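Local coordinates for protein nicastrin (Dictyostelium purpureum, PDB 4R12) that probably serves as an essential subunit of the gamma-secretase complex, the intramembrane protease that cleaves Notch receptors and amyloid precursor protein, at residues Pro220-Ile232 with Pro477-Phe489. Residues are numbered along the deposited sequence; the frame is centred on the assembly and turned at random.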
ATOM      1  N   PRO A 220      -4.764   5.505  -3.522  1.00 23.49           N
ATOM      2  CA  PRO A 220      -4.555   4.432  -2.548  1.00 23.58           C
ATOM      3  C   PRO A 220      -3.067   4.322  -2.228  1.00 21.82           C
ATOM      4  O   PRO A 220      -2.288   4.091  -3.148  1.00 22.79           O
ATOM      5  CB  PRO A 220      -5.070   3.192  -3.290  1.00 23.97           C
ATOM      6  CG  PRO A 220      -4.762   3.487  -4.740  1.00 22.39           C
ATOM      7  CD  PRO A 220      -4.888   4.993  -4.903  1.00 22.11           C
ATOM      8  N   PHE A 221      -2.650   4.514  -0.981  1.00 19.54           N
ATOM      9  CA  PHE A 221      -1.204   4.452  -0.732  1.00 20.05           C
ATOM     10  C   PHE A 221      -0.719   3.090  -0.222  1.00 19.78           C
ATOM     11  O   PHE A 221       0.494   2.830  -0.222  1.00 19.00           O
ATOM     12  CB  PHE A 221      -0.743   5.574   0.223  1.00 19.55           C
ATOM     13  CG  PHE A 221      -1.108   5.378   1.681  1.00 22.90           C
ATOM     14  CD1 PHE A 221      -0.221   4.747   2.566  1.00 23.17           C
ATOM     15  CD2 PHE A 221      -2.287   5.906   2.192  1.00 33.03           C
ATOM     16  CE1 PHE A 221      -0.534   4.609   3.910  1.00 32.57           C
ATOM     17  CE2 PHE A 221      -2.606   5.772   3.532  1.00 36.06           C
ATOM     18  CZ  PHE A 221      -1.725   5.125   4.397  1.00 29.66           C
ATOM     19  N   ASP A 222      -1.624   2.204   0.174  1.00 22.96           N
ATOM     20  CA  ASP A 222      -1.172   0.898   0.651  1.00 22.75           C
ATOM     21  C   ASP A 222      -0.813  -0.015  -0.526  1.00 23.37           C
ATOM     22  O   ASP A 222      -1.241   0.206  -1.666  1.00 21.69           O
ATOM     23  CB  ASP A 222      -2.225   0.232   1.552  1.00 21.05           C
ATOM     24  CG  ASP A 222      -3.510  -0.102   0.817  1.00 23.52           C
ATOM     25  OD1 ASP A 222      -4.072   0.795   0.161  1.00 23.32           O
ATOM     26  OD2 ASP A 222      -3.960  -1.268   0.894  1.00 24.52           O
ATOM     27  N   THR A 223       0.008  -1.022  -0.237  1.00 22.55           N
ATOM     28  CA  THR A 223       0.558  -1.893  -1.261  1.00 22.46           C
ATOM     29  C   THR A 223       0.394  -3.357  -0.883  1.00 24.37           C
ATOM     30  O   THR A 223      -0.069  -3.680   0.219  1.00 24.17           O
ATOM     31  CB  THR A 223       2.050  -1.622  -1.475  1.00 23.01           C
ATOM     32  OG1 THR A 223       2.701  -1.676  -0.201  1.00 23.37           O
ATOM     33  CG2 THR A 223       2.272  -0.239  -2.116  1.00 21.91           C
ATOM     34  N   THR A 224       0.786  -4.248  -1.790  1.00 23.71           N
ATOM     35  CA  THR A 224       0.743  -5.685  -1.510  1.00 24.98           C
ATOM     36  C   THR A 224       1.990  -6.374  -2.023  1.00 22.34           C
ATOM     37  O   THR A 224       2.706  -5.839  -2.861  1.00 23.01           O
ATOM     38  CB  THR A 224      -0.472  -6.378  -2.149  1.00 24.20           C
ATOM     39  OG1 THR A 224      -0.516  -6.068  -3.552  1.00 25.97           O
ATOM     40  CG2 THR A 224      -1.761  -5.939  -1.481  1.00 26.31           C
ATOM     41  N   ALA A 225       2.216  -7.584  -1.517  1.00 23.85           N
ATOM     42  CA  ALA A 225       3.324  -8.424  -1.938  1.00 24.07           C
ATOM     43  C   ALA A 225       3.151  -9.812  -1.330  1.00 23.07           C
ATOM     44  O   ALA A 225       2.344 -10.002  -0.411  1.00 25.64           O
ATOM     45  CB  ALA A 225       4.649  -7.831  -1.526  1.00 22.69           C
ATOM     46  N   PHE A 226       3.892 -10.776  -1.860  1.00 22.69           N
ATOM     47  CA  PHE A 226       3.945 -12.108  -1.269  1.00 23.47           C
ATOM     48  C   PHE A 226       4.627 -11.949   0.090  1.00 24.60           C
ATOM     49  O   PHE A 226       4.151 -12.459   1.094  1.00 23.50           O
ATOM     50  CB  PHE A 226       4.715 -13.086  -2.160  1.00 22.70           C
ATOM     51  CG  PHE A 226       4.561 -14.534  -1.761  1.00 25.44           C
ATOM     52  CD1 PHE A 226       5.327 -15.070  -0.739  1.00 24.38           C
ATOM     53  CD2 PHE A 226       3.646 -15.353  -2.417  1.00 26.16           C
ATOM     54  CE1 PHE A 226       5.196 -16.401  -0.370  1.00 25.04           C
ATOM     55  CE2 PHE A 226       3.501 -16.697  -2.054  1.00 26.68           C
ATOM     56  CZ  PHE A 226       4.277 -17.213  -1.032  1.00 28.06           C
ATOM     57  N   PHE A 227       5.747 -11.232   0.084  1.00 23.75           N
ATOM     58  CA  PHE A 227       6.499 -10.906   1.305  1.00 22.93           C
ATOM     59  C   PHE A 227       6.206  -9.464   1.672  1.00 22.92           C
ATOM     60  O   PHE A 227       6.806  -8.545   1.113  1.00 21.94           O
ATOM     61  CB  PHE A 227       8.011 -11.107   1.094  1.00 22.83           C
ATOM     62  CG  PHE A 227       8.372 -12.501   0.672  1.00 24.50           C
ATOM     63  CD1 PHE A 227       8.298 -13.550   1.575  1.00 26.28           C
ATOM     64  CD2 PHE A 227       8.755 -12.769  -0.624  1.00 25.03           C
ATOM     65  CE1 PHE A 227       8.605 -14.848   1.187  1.00 25.08           C
ATOM     66  CE2 PHE A 227       9.070 -14.060  -1.014  1.00 26.79           C
ATOM     67  CZ  PHE A 227       8.999 -15.101  -0.106  1.00 27.03           C
ATOM     68  N   ARG A 228       5.284  -9.255   2.605  1.00 22.75           N
ATOM     69  CA  ARG A 228       4.727  -7.919   2.794  1.00 23.86           C
ATOM     70  C   ARG A 228       5.697  -6.909   3.431  1.00 22.73           C
ATOM     71  O   ARG A 228       5.468  -5.692   3.338  1.00 21.37           O
ATOM     72  CB  ARG A 228       3.415  -8.021   3.591  1.00 22.36           C
ATOM     73  CG  ARG A 228       2.255  -8.560   2.696  1.00 24.82           C
ATOM     74  CD  ARG A 228       1.007  -8.972   3.479  1.00 25.77           C
ATOM     75  NE  ARG A 228       1.120 -10.308   4.076  1.00 28.78           N
ATOM     76  CZ  ARG A 228       0.936 -11.450   3.412  1.00 29.86           C
ATOM     77  NH1 ARG A 228       0.631 -11.436   2.117  1.00 35.64           N
ATOM     78  NH2 ARG A 228       1.063 -12.620   4.046  1.00 28.09           N
ATOM     79  N   ASP A 229       6.780  -7.382   4.043  1.00 25.16           N
ATOM     80  CA  ASP A 229       7.814  -6.456   4.519  1.00 25.08           C
ATOM     81  C   ASP A 229       8.594  -5.860   3.349  1.00 25.16           C
ATOM     82  O   ASP A 229       9.371  -4.932   3.535  1.00 24.61           O
ATOM     83  CB  ASP A 229       8.786  -7.140   5.477  1.00 26.58           C
ATOM     84  CG  ASP A 229       8.123  -7.551   6.773  1.00 27.47           C
ATOM     85  OD1 ASP A 229       7.414  -6.712   7.376  1.00 28.54           O
ATOM     86  OD2 ASP A 229       8.282  -8.729   7.165  1.00 32.10           O
ATOM     87  N   LEU A 230       8.388  -6.404   2.147  1.00 24.40           N
ATOM     88  CA  LEU A 230       9.081  -5.932   0.949  1.00 23.34           C
ATOM     89  C   LEU A 230       8.134  -5.207  -0.001  1.00 22.49           C
ATOM     90  O   LEU A 230       8.451  -5.039  -1.178  1.00 22.73           O
ATOM     91  CB  LEU A 230       9.742  -7.093   0.194  1.00 24.32           C
ATOM     92  CG  LEU A 230      10.809  -7.866   0.974  1.00 24.83           C
ATOM     93  CD1 LEU A 230      11.371  -9.022   0.143  1.00 22.74           C
ATOM     94  CD2 LEU A 230      11.925  -6.889   1.385  1.00 24.25           C
ATOM     95  N   SER A 231       6.988  -4.771   0.516  1.00 21.74           N
ATOM     96  CA  SER A 231       5.932  -4.199  -0.312  1.00 23.16           C
ATOM     97  C   SER A 231       6.148  -2.720  -0.675  1.00 21.43           C
ATOM     98  O   SER A 231       5.328  -1.854  -0.294  1.00 22.00           O
ATOM     99  CB  SER A 231       4.578  -4.363   0.402  1.00 23.06           C
ATOM    100  OG  SER A 231       4.632  -3.783   1.699  1.00 22.51           O
ATOM    101  N   ILE A 232       7.232  -2.449  -1.397  1.00 20.53           N
ATOM    102  CA  ILE A 232       7.512  -1.114  -1.930  1.00 21.41           C
ATOM    103  C   ILE A 232       6.375  -0.648  -2.841  1.00 20.63           C
ATOM    104  O   ILE A 232       5.915   0.498  -2.734  1.00 20.01           O
ATOM    105  CB  ILE A 232       8.837  -1.099  -2.710  1.00 22.06           C
ATOM    106  CG1 ILE A 232       9.997  -1.493  -1.784  1.00 23.15           C
ATOM    107  CG2 ILE A 232       9.096   0.280  -3.381  1.00 23.30           C
ATOM    108  CD1 ILE A 232      11.341  -1.495  -2.472  1.00 22.00           C
ATOM    109  N   PRO A 477      12.723   3.738  11.813  1.00 32.70           N
ATOM    110  CA  PRO A 477      12.069   2.514  11.319  1.00 31.92           C
ATOM    111  C   PRO A 477      12.928   1.245  11.482  1.00 31.17           C
ATOM    112  O   PRO A 477      14.116   1.276  11.194  1.00 31.58           O
ATOM    113  CB  PRO A 477      11.828   2.819   9.825  1.00 30.26           C
ATOM    114  CG  PRO A 477      12.849   3.854   9.472  1.00 31.77           C
ATOM    115  CD  PRO A 477      13.009   4.696  10.727  1.00 33.04           C
ATOM    116  N   LEU A 478      12.321   0.153  11.927  1.00 31.36           N
ATOM    117  CA  LEU A 478      13.027  -1.131  12.055  1.00 30.89           C
ATOM    118  C   LEU A 478      13.459  -1.692  10.694  1.00 31.32           C
ATOM    119  O   LEU A 478      14.510  -2.315  10.564  1.00 31.09           O
ATOM    120  CB  LEU A 478      12.141  -2.142  12.778  1.00 32.81           C
ATOM    121  CG  LEU A 478      11.736  -1.736  14.204  1.00 36.74           C
ATOM    122  CD1 LEU A 478      10.724  -2.709  14.808  1.00 35.89           C
ATOM    123  CD2 LEU A 478      12.972  -1.603  15.098  1.00 38.04           C
ATOM    124  N   ASN A 479      12.638  -1.445   9.682  1.00 27.79           N
ATOM    125  CA  ASN A 479      12.880  -1.926   8.335  1.00 26.83           C
ATOM    126  C   ASN A 479      13.072  -0.728   7.395  1.00 28.28           C
ATOM    127  O   ASN A 479      12.169   0.093   7.228  1.00 25.05           O
ATOM    128  CB  ASN A 479      11.707  -2.825   7.888  1.00 27.22           C
ATOM    129  CG  ASN A 479      11.857  -3.338   6.451  1.00 27.53           C
ATOM    130  OD1 ASN A 479      12.911  -3.205   5.839  1.00 27.90           O
ATOM    131  ND2 ASN A 479      10.782  -3.945   5.916  1.00 26.94           N
ATOM    132  N   GLU A 480      14.249  -0.611   6.789  1.00 26.40           N
ATOM    133  CA  GLU A 480      14.519   0.535   5.924  1.00 26.44           C
ATOM    134  C   GLU A 480      14.021   0.301   4.515  1.00 25.60           C
ATOM    135  O   GLU A 480      14.049   1.206   3.694  1.00 24.07           O
ATOM    136  CB  GLU A 480      16.020   0.861   5.898  1.00 28.46           C
ATOM    137  CG  GLU A 480      16.581   1.207   7.279  1.00 28.91           C
ATOM    138  CD  GLU A 480      18.026   1.697   7.217  1.00 35.47           C
ATOM    139  OE1 GLU A 480      18.787   1.231   6.344  1.00 34.39           O
ATOM    140  OE2 GLU A 480      18.388   2.560   8.040  1.00 35.30           O
ATOM    141  N   VAL A 481      13.565  -0.907   4.212  1.00 25.00           N
ATOM    142  CA  VAL A 481      12.871  -1.104   2.935  1.00 24.14           C
ATOM    143  C   VAL A 481      11.509  -0.460   3.053  1.00 22.98           C
ATOM    144  O   VAL A 481      10.750  -0.803   3.951  1.00 24.42           O
ATOM    145  CB  VAL A 481      12.698  -2.593   2.566  1.00 24.68           C
ATOM    146  CG1 VAL A 481      11.899  -2.721   1.244  1.00 24.55           C
ATOM    147  CG2 VAL A 481      14.048  -3.278   2.454  1.00 25.93           C
ATOM    148  N   PRO A 482      11.188   0.492   2.160  1.00 23.31           N
ATOM    149  CA  PRO A 482       9.836   1.052   2.245  1.00 22.54           C
ATOM    150  C   PRO A 482       8.811  -0.060   2.050  1.00 23.04           C
ATOM    151  O   PRO A 482       8.957  -0.835   1.105  1.00 23.30           O
ATOM    152  CB  PRO A 482       9.768   2.049   1.078  1.00 22.20           C
ATOM    153  CG  PRO A 482      11.196   2.228   0.610  1.00 23.50           C
ATOM    154  CD  PRO A 482      11.937   0.988   0.994  1.00 23.30           C
ATOM    155  N   ASN A 483       7.833  -0.176   2.938  1.00 23.66           N
ATOM    156  CA  ASN A 483       6.784  -1.167   2.733  1.00 24.05           C
ATOM    157  C   ASN A 483       5.444  -0.615   3.192  1.00 23.51           C
ATOM    158  O   ASN A 483       5.313  -0.163   4.319  1.00 23.75           O
ATOM    159  CB  ASN A 483       7.119  -2.487   3.447  1.00 24.35           C
ATOM    160  CG  ASN A 483       7.315  -2.327   4.956  1.00 27.36           C
ATOM    161  OD1 ASN A 483       6.512  -2.831   5.750  1.00 26.92           O
ATOM    162  ND2 ASN A 483       8.409  -1.676   5.357  1.00 23.82           N
ATOM    163  N   PHE A 484       4.460  -0.634   2.300  1.00 22.05           N
ATOM    164  CA  PHE A 484       3.196   0.067   2.539  1.00 21.19           C
ATOM    165  C   PHE A 484       1.998  -0.876   2.687  1.00 22.77           C
ATOM    166  O   PHE A 484       0.844  -0.453   2.583  1.00 21.49           O
ATOM    167  CB  PHE A 484       2.948   1.077   1.402  1.00 21.03           C
ATOM    168  CG  PHE A 484       4.006   2.154   1.335  1.00 23.48           C
ATOM    169  CD1 PHE A 484       3.904   3.284   2.136  1.00 22.17           C
ATOM    170  CD2 PHE A 484       5.109   2.021   0.504  1.00 22.24           C
ATOM    171  CE1 PHE A 484       4.885   4.279   2.103  1.00 22.38           C
ATOM    172  CE2 PHE A 484       6.092   3.015   0.469  1.00 21.87           C
ATOM    173  CZ  PHE A 484       5.967   4.142   1.275  1.00 20.52           C
ATOM    174  N   TYR A 485       2.267  -2.148   2.953  1.00 24.46           N
ATOM    175  CA  TYR A 485       1.172  -3.045   3.333  1.00 22.12           C
ATOM    176  C   TYR A 485       0.514  -2.450   4.578  1.00 22.96           C
ATOM    177  O   TYR A 485       1.203  -2.001   5.489  1.00 23.05           O
ATOM    178  CB  TYR A 485       1.695  -4.457   3.589  1.00 23.61           C
ATOM    179  CG  TYR A 485       0.725  -5.333   4.349  1.00 22.68           C
ATOM    180  CD1 TYR A 485      -0.541  -5.597   3.845  1.00 25.16           C
ATOM    181  CD2 TYR A 485       1.096  -5.922   5.556  1.00 23.55           C
ATOM    182  CE1 TYR A 485      -1.431  -6.420   4.539  1.00 25.56           C
ATOM    183  CE2 TYR A 485       0.217  -6.747   6.256  1.00 24.14           C
ATOM    184  CZ  TYR A 485      -1.046  -6.982   5.740  1.00 26.51           C
ATOM    185  OH  TYR A 485      -1.921  -7.790   6.415  1.00 25.43           O
ATOM    186  N   SER A 486      -0.814  -2.401   4.599  1.00 23.25           N
ATOM    187  CA  SER A 486      -1.536  -1.713   5.666  1.00 23.56           C
ATOM    188  C   SER A 486      -1.326  -2.333   7.050  1.00 24.54           C
ATOM    189  O   SER A 486      -1.455  -1.647   8.063  1.00 26.59           O
ATOM    190  CB  SER A 486      -3.044  -1.695   5.357  1.00 25.41           C
ATOM    191  OG  SER A 486      -3.571  -3.007   5.418  1.00 27.16           O
ATOM    192  N   SER A 487      -1.014  -3.625   7.078  1.00 23.83           N
ATOM    193  CA  SER A 487      -0.957  -4.388   8.332  1.00 26.39           C
ATOM    194  C   SER A 487      -2.335  -4.362   9.005  1.00 26.68           C
ATOM    195  O   SER A 487      -3.368  -4.275   8.317  1.00 25.67           O
ATOM    196  CB  SER A 487       0.153  -3.845   9.265  1.00 26.05           C
ATOM    197  OG  SER A 487       0.288  -4.630  10.428  1.00 27.57           O
ATOM    198  N   VAL A 488      -2.369  -4.467  10.331  1.00 25.94           N
ATOM    199  CA  VAL A 488      -3.638  -4.645  11.028  1.00 27.14           C
ATOM    200  C   VAL A 488      -4.173  -3.358  11.641  1.00 28.66           C
ATOM    201  O   VAL A 488      -3.416  -2.466  12.036  1.00 27.41           O
ATOM    202  CB  VAL A 488      -3.527  -5.728  12.125  1.00 29.95           C
ATOM    203  CG1 VAL A 488      -3.258  -7.078  11.481  1.00 29.87           C
ATOM    204  CG2 VAL A 488      -2.440  -5.386  13.141  1.00 29.27           C
ATOM    205  N   PHE A 489      -5.498  -3.270  11.709  1.00 26.92           N
ATOM    206  CA  PHE A 489      -6.155  -2.058  12.153  1.00 27.65           C
ATOM    207  C   PHE A 489      -5.870  -1.727  13.609  1.00 30.19           C
ATOM    208  O   PHE A 489      -5.666  -0.566  13.957  1.00 28.89           O
ATOM    209  CB  PHE A 489      -7.665  -2.156  11.953  1.00 27.81           C
ATOM    210  CG  PHE A 489      -8.412  -0.973  12.486  1.00 28.08           C
ATOM    211  CD1 PHE A 489      -8.478   0.201  11.754  1.00 28.19           C
ATOM    212  CD2 PHE A 489      -9.024  -1.021  13.733  1.00 31.33           C
ATOM    213  CE1 PHE A 489      -9.150   1.309  12.250  1.00 30.19           C
ATOM    214  CE2 PHE A 489      -9.706   0.078  14.236  1.00 31.62           C
ATOM    215  CZ  PHE A 489      -9.771   1.244  13.499  1.00 32.67           C
TER
HETATM  216  O   HOH W   1      -2.100  -3.136   1.829  1.00 23.59           O
HETATM  217  O   HOH W   2       8.203  -4.119   7.630  1.00 28.03           O
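Arg228 lays its aliphatic chain across one face of the Tyr485 ring, with CD 3.4 Å from the ring centroid and almost exactly on its normal. This is a CH-pi contact. The chain bends beyond CG (chi3 -81°), and the guanidinium is too distant for more than a weak cation-pi attraction. Ser487 N covers the opposite face, so the ring is sandwiched. Beside it the two loops bond through their backbones: Phe484 N donates to Ser231 O at 3.0 Å, and Thr223 N to Phe484 O at 3.0 Å. Ser231 O also accepts from Thr223 OG1 at 2.6 Å, the two donors arriving from opposite faces of the carbonyl plane. Ser231 OG takes the Tyr485 N-H and donates to Arg228 O, which ties the 3-10 turn to the opposite loop.

At the other end, Asn479 ND2 donates to Asp229 O at 2.9 Å, with the acceptor close to the amide plane. Asn479 OD1 receives Val481 N in an Asx turn. A water links Asn479 ND2, Asp229 OD1 and Asn483 OD1. With an alanine here both ND2 and OD1 are gone, so Asp229 O would probably lose this donor and Val481 N its acceptor, leaving the turn unbraced. Ile232 CG1 packs on Val481 CG1 at 3.8 Å.

Outer partners fix the polar ends: Arg228 NH2 bonds Thr25, Tyr485 OH bonds Glu574, and the Asp222 carboxylate takes the backbone N-H groups of Glu271 and Arg272. The contact joins the loop between strand 214-220 and helix 234-252 in the large lobe to the loop before strand 495-496, with strands 21-29 and 192-203 and helix 500-512 packed around it.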